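Local coordinates for protein thioredoxin (Thermosipho africanus, PDB 6MOS) that probably works as a thiol-disulfide oxidoreductase of the thioredoxin family, exchanging dithiol and disulfide at a CxxC motif, at residues M28-C38 / V76-D86. Residues are numbered along the deposited sequence; the frame is centred on the assembly and turned at random.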
loop_
_atom_site.group_PDB
_atom_site.type_symbol
_atom_site.label_atom_id
_atom_site.label_comp_id
_atom_site.label_asym_id
_atom_site.label_seq_id
_atom_site.Cartn_x
_atom_site.Cartn_y
_atom_site.Cartn_z
ATOM N N MET A 28 7.904 9.322 -3.170
ATOM C CA MET A 28 6.671 8.562 -2.904
ATOM C C MET A 28 6.920 7.420 -1.935
ATOM O O MET A 28 8.061 7.117 -1.583
ATOM C CB MET A 28 6.074 8.016 -4.195
ATOM C CG MET A 28 5.500 9.079 -5.108
ATOM S SD MET A 28 4.927 8.325 -6.634
ATOM C CE MET A 28 3.432 7.496 -6.089
ATOM N N LYS A 29 5.839 6.780 -1.506
ATOM C CA LYS A 29 5.954 5.704 -0.539
ATOM C C LYS A 29 4.698 4.864 -0.631
ATOM O O LYS A 29 3.598 5.404 -0.788
ATOM C CB LYS A 29 6.112 6.229 0.889
ATOM C CG LYS A 29 6.519 5.153 1.868
ATOM C CD LYS A 29 6.134 5.513 3.288
ATOM C CE LYS A 29 6.601 4.437 4.243
ATOM N NZ LYS A 29 6.340 4.786 5.669
ATOM N N ILE A 30 4.872 3.548 -0.554
ATOM C CA ILE A 30 3.770 2.609 -0.399
ATOM C C ILE A 30 3.780 2.086 1.028
ATOM O O ILE A 30 4.822 1.648 1.524
ATOM C CB ILE A 30 3.872 1.444 -1.395
ATOM C CG1 ILE A 30 3.834 1.982 -2.833
ATOM C CG2 ILE A 30 2.778 0.397 -1.103
ATOM C CD1 ILE A 30 4.132 0.934 -3.887
ATOM N N GLU A 31 2.624 2.126 1.682
ATOM C CA GLU A 31 2.439 1.512 2.991
ATOM C C GLU A 31 1.474 0.348 2.819
ATOM O O GLU A 31 0.366 0.536 2.312
ATOM C CB GLU A 31 1.921 2.527 4.008
ATOM C CG GLU A 31 3.069 3.492 4.431
ATOM C CD GLU A 31 2.682 4.517 5.486
ATOM O OE1 GLU A 31 1.493 4.657 5.773
ATOM O OE2 GLU A 31 3.589 5.220 6.023
ATOM N N TYR A 32 1.910 -0.847 3.217
ATOM C CA TYR A 32 1.149 -2.082 3.027
ATOM C C TYR A 32 0.807 -2.622 4.406
ATOM O O TYR A 32 1.705 -3.023 5.147
ATOM C CB TYR A 32 1.972 -3.092 2.237
ATOM C CG TYR A 32 1.241 -4.373 1.928
ATOM C CD1 TYR A 32 0.275 -4.404 0.946
ATOM C CD2 TYR A 32 1.536 -5.547 2.607
ATOM C CE1 TYR A 32 -0.408 -5.571 0.664
ATOM C CE2 TYR A 32 0.857 -6.731 2.331
ATOM C CZ TYR A 32 -0.113 -6.729 1.356
ATOM O OH TYR A 32 -0.797 -7.896 1.054
ATOM N N PHE A 33 -0.478 -2.637 4.751
ATOM C CA PHE A 33 -0.933 -3.076 6.068
ATOM C C PHE A 33 -1.423 -4.512 5.981
ATOM O O PHE A 33 -2.250 -4.838 5.124
ATOM C CB PHE A 33 -2.040 -2.171 6.608
ATOM C CG PHE A 33 -1.619 -0.731 6.778
ATOM C CD1 PHE A 33 -1.692 0.158 5.713
ATOM C CD2 PHE A 33 -1.155 -0.272 8.003
ATOM C CE1 PHE A 33 -1.305 1.491 5.863
ATOM C CE2 PHE A 33 -0.764 1.059 8.166
ATOM C CZ PHE A 33 -0.836 1.937 7.099
ATOM N N LYS A 34 -0.911 -5.368 6.864
ATOM C CA LYS A 34 -1.196 -6.792 6.768
ATOM C C LYS A 34 -1.259 -7.390 8.166
ATOM O O LYS A 34 -0.962 -6.735 9.165
ATOM C CB LYS A 34 -0.139 -7.508 5.903
ATOM C CG LYS A 34 1.331 -7.344 6.373
ATOM C CD LYS A 34 1.709 -8.399 7.434
ATOM C CE LYS A 34 3.178 -8.323 7.828
ATOM N NZ LYS A 34 3.537 -9.517 8.657
ATOM N N ASN A 35 -1.666 -8.653 8.228
ATOM C CA ASN A 35 -1.313 -9.483 9.366
ATOM C C ASN A 35 -0.976 -10.866 8.834
ATOM O O ASN A 35 -1.186 -11.172 7.654
ATOM C CB ASN A 35 -2.409 -9.474 10.436
ATOM C CG ASN A 35 -3.641 -10.220 10.028
ATOM O OD1 ASN A 35 -3.579 -11.359 9.575
ATOM N ND2 ASN A 35 -4.784 -9.578 10.206
ATOM N N ASP A 36 -0.398 -11.701 9.686
ATOM C CA ASP A 36 0.129 -12.948 9.158
ATOM C C ASP A 36 -0.926 -14.045 9.100
ATOM O O ASP A 36 -0.614 -15.159 8.669
ATOM C CB ASP A 36 1.354 -13.393 9.961
ATOM C CG ASP A 36 2.623 -12.669 9.523
ATOM O OD1 ASP A 36 2.649 -12.131 8.390
ATOM O OD2 ASP A 36 3.598 -12.636 10.300
ATOM N N LYS A 37 -2.161 -13.751 9.497
ATOM C CA LYS A 37 -3.274 -14.684 9.353
ATOM C C LYS A 37 -4.141 -14.382 8.139
ATOM O O LYS A 37 -5.144 -15.078 7.907
ATOM C CB LYS A 37 -4.131 -14.671 10.616
ATOM C CG LYS A 37 -3.431 -15.309 11.798
ATOM C CD LYS A 37 -4.252 -15.197 13.074
ATOM C CE LYS A 37 -4.133 -13.811 13.680
ATOM N NZ LYS A 37 -4.409 -13.822 15.140
ATOM N N CYS A 38 -3.770 -13.378 7.356
ATOM C CA CYS A 38 -4.549 -12.913 6.206
ATOM C C CYS A 38 -3.977 -13.528 4.929
ATOM O O CYS A 38 -2.849 -13.221 4.523
ATOM C CB CYS A 38 -4.537 -11.386 6.162
ATOM S SG CYS A 38 -5.035 -10.564 4.605
ATOM N N VAL A 76 -6.742 2.494 9.922
ATOM C CA VAL A 76 -6.679 1.271 9.132
ATOM C C VAL A 76 -7.261 0.151 9.977
ATOM O O VAL A 76 -6.751 -0.132 11.068
ATOM C CB VAL A 76 -5.238 0.942 8.726
ATOM C CG1 VAL A 76 -5.176 -0.451 8.079
ATOM C CG2 VAL A 76 -4.689 2.026 7.819
ATOM N N PHE A 77 -8.311 -0.494 9.472
ATOM C CA PHE A 77 -9.020 -1.523 10.218
ATOM C C PHE A 77 -9.104 -2.858 9.513
ATOM O O PHE A 77 -9.306 -3.874 10.183
ATOM C CB PHE A 77 -10.441 -1.056 10.546
ATOM C CG PHE A 77 -10.484 0.313 11.097
ATOM C CD1 PHE A 77 -9.883 0.589 12.312
ATOM C CD2 PHE A 77 -11.094 1.334 10.400
ATOM C CE1 PHE A 77 -9.895 1.862 12.827
ATOM C CE2 PHE A 77 -11.118 2.609 10.912
ATOM C CZ PHE A 77 -10.514 2.877 12.125
ATOM N N THR A 78 -8.997 -2.890 8.198
ATOM C CA THR A 78 -9.023 -4.129 7.442
ATOM C C THR A 78 -7.685 -4.335 6.749
ATOM O O THR A 78 -6.980 -3.378 6.425
ATOM C CB THR A 78 -10.153 -4.130 6.397
ATOM O OG1 THR A 78 -10.096 -5.350 5.647
ATOM C CG2 THR A 78 -10.053 -2.927 5.469
ATOM N N VAL A 79 -7.335 -5.596 6.526
ATOM C CA VAL A 79 -6.161 -5.912 5.718
ATOM C C VAL A 79 -6.583 -6.833 4.576
ATOM O O VAL A 79 -7.529 -7.621 4.728
ATOM C CB VAL A 79 -5.032 -6.516 6.577
ATOM C CG1 VAL A 79 -4.555 -5.488 7.558
ATOM C CG2 VAL A 79 -5.532 -7.718 7.361
ATOM N N PRO A 80 -5.940 -6.763 3.408
ATOM C CA PRO A 80 -4.859 -5.793 3.169
ATOM C C PRO A 80 -5.386 -4.369 3.007
ATOM O O PRO A 80 -6.519 -4.180 2.548
ATOM C CB PRO A 80 -4.218 -6.307 1.882
ATOM C CG PRO A 80 -5.343 -6.991 1.156
ATOM C CD PRO A 80 -6.171 -7.646 2.249
ATOM N N THR A 81 -4.602 -3.373 3.425
ATOM C CA THR A 81 -4.858 -1.991 3.056
ATOM C C THR A 81 -3.585 -1.457 2.419
ATOM O O THR A 81 -2.486 -1.748 2.894
ATOM C CB THR A 81 -5.279 -1.113 4.259
ATOM O OG1 THR A 81 -6.584 -1.486 4.733
ATOM C CG2 THR A 81 -5.287 0.370 3.889
ATOM N N VAL A 82 -3.733 -0.727 1.319
ATOM C CA VAL A 82 -2.604 -0.134 0.608
ATOM C C VAL A 82 -2.793 1.373 0.612
ATOM O O VAL A 82 -3.858 1.869 0.235
ATOM C CB VAL A 82 -2.482 -0.666 -0.833
ATOM C CG1 VAL A 82 -1.356 0.051 -1.554
ATOM C CG2 VAL A 82 -2.214 -2.155 -0.826
ATOM N N ILE A 83 -1.769 2.106 1.050
ATOM C CA ILE A 83 -1.811 3.560 1.014
ATOM C C ILE A 83 -0.629 4.018 0.176
ATOM O O ILE A 83 0.506 3.609 0.431
ATOM C CB ILE A 83 -1.768 4.176 2.424
ATOM C CG1 ILE A 83 -2.951 3.683 3.269
ATOM C CG2 ILE A 83 -1.826 5.696 2.353
ATOM C CD1 ILE A 83 -3.053 4.370 4.613
ATOM N N ILE A 84 -0.899 4.810 -0.860
ATOM C CA ILE A 84 0.153 5.442 -1.648
ATOM C C ILE A 84 0.327 6.867 -1.140
ATOM O O ILE A 84 -0.657 7.596 -0.959
ATOM C CB ILE A 84 -0.185 5.410 -3.149
ATOM C CG1 ILE A 84 -0.479 3.966 -3.583
ATOM C CG2 ILE A 84 0.963 5.986 -3.954
ATOM C CD1 ILE A 84 -0.987 3.836 -5.007
ATOM N N LEU A 85 1.569 7.263 -0.874
ATOM C CA LEU A 85 1.831 8.586 -0.331
ATOM C C LEU A 85 2.918 9.280 -1.132
ATOM O O LEU A 85 3.751 8.639 -1.781
ATOM C CB LEU A 85 2.251 8.536 1.147
ATOM C CG LEU A 85 1.273 7.895 2.131
ATOM C CD1 LEU A 85 1.671 6.451 2.402
ATOM C CD2 LEU A 85 1.179 8.685 3.420
ATOM N N ASP A 86 2.904 10.609 -1.052
ATOM C CA ASP A 86 3.950 11.453 -1.611
ATOM C C ASP A 86 4.176 12.601 -0.640
ATOM O O ASP A 86 3.253 13.380 -0.384
ATOM C CB ASP A 86 3.556 11.979 -2.990
ATOM C CG ASP A 86 4.658 12.779 -3.650
ATOM O OD1 ASP A 86 5.815 12.707 -3.181
ATOM O OD2 ASP A 86 4.365 13.476 -4.642
#
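Phe33 meets Thr81 in the last hydrogen-bonded pair of two antiparallel central strands, 29-34 and 81-86. Phe33 N donates to Thr81 O at 2.9 Å, almost straight at 177°. The return bond from Thr81 N to Phe33 O is longer, 3.3 Å. Glu31 with Ile83 and Lys29 with Leu85 continue the pairing.

The Phe33 side chain can be followed outward. CB lies near Val76 CG1 and Thr81 O. With CG anti to the carbonyl carbon (chi1 -61°), the ring runs along the face toward Ile83. CG touches Val76 CG1. CD1 approaches Thr81 O, which sits at the ring edge, in its plane. CE1 reaches Ile83 CD1 at 3.6 Å. CZ is near both that methyl and Val76 CG2. Val76 CG2 lies over the ring centre, 3.8 Å from the centroid, in a CH-pi contact. Replacing Phe33 by alanine would probably leave a gap beside Val76 and Ile83 and take the aromatic partner from the Val76 methyl.

On the same face, Leu85 CD1 packs 3.8 Å from Glu31 CD. Glu31 OE2 takes a salt bridge from Lys29 NZ, which also pairs with Glu60, and Glu31 OE1 bonds to Tyr70 OH. On the other face, Val82 CG2 meets the Tyr32 ring edge at CD1. Tyr32 OH bonds to Cys41 O, in helix 39-55.

Past the strands, Val79 CG2 lies 3.5 Å from Asn35 ND2 and also touches Cys38 CB. Cys38 SG, disulfide-bonded to Cys41, lies 3.9 Å from Pro80 CD. The peptide bond before Pro80 is cis. This proline facing the CxxC disulfide is a hallmark of the thioredoxin fold. The contact thus runs from a mostly apolar sheet core, joined by backbone bonds and apolar side chains, to the cis-proline against the disulfide, the probable redox centre.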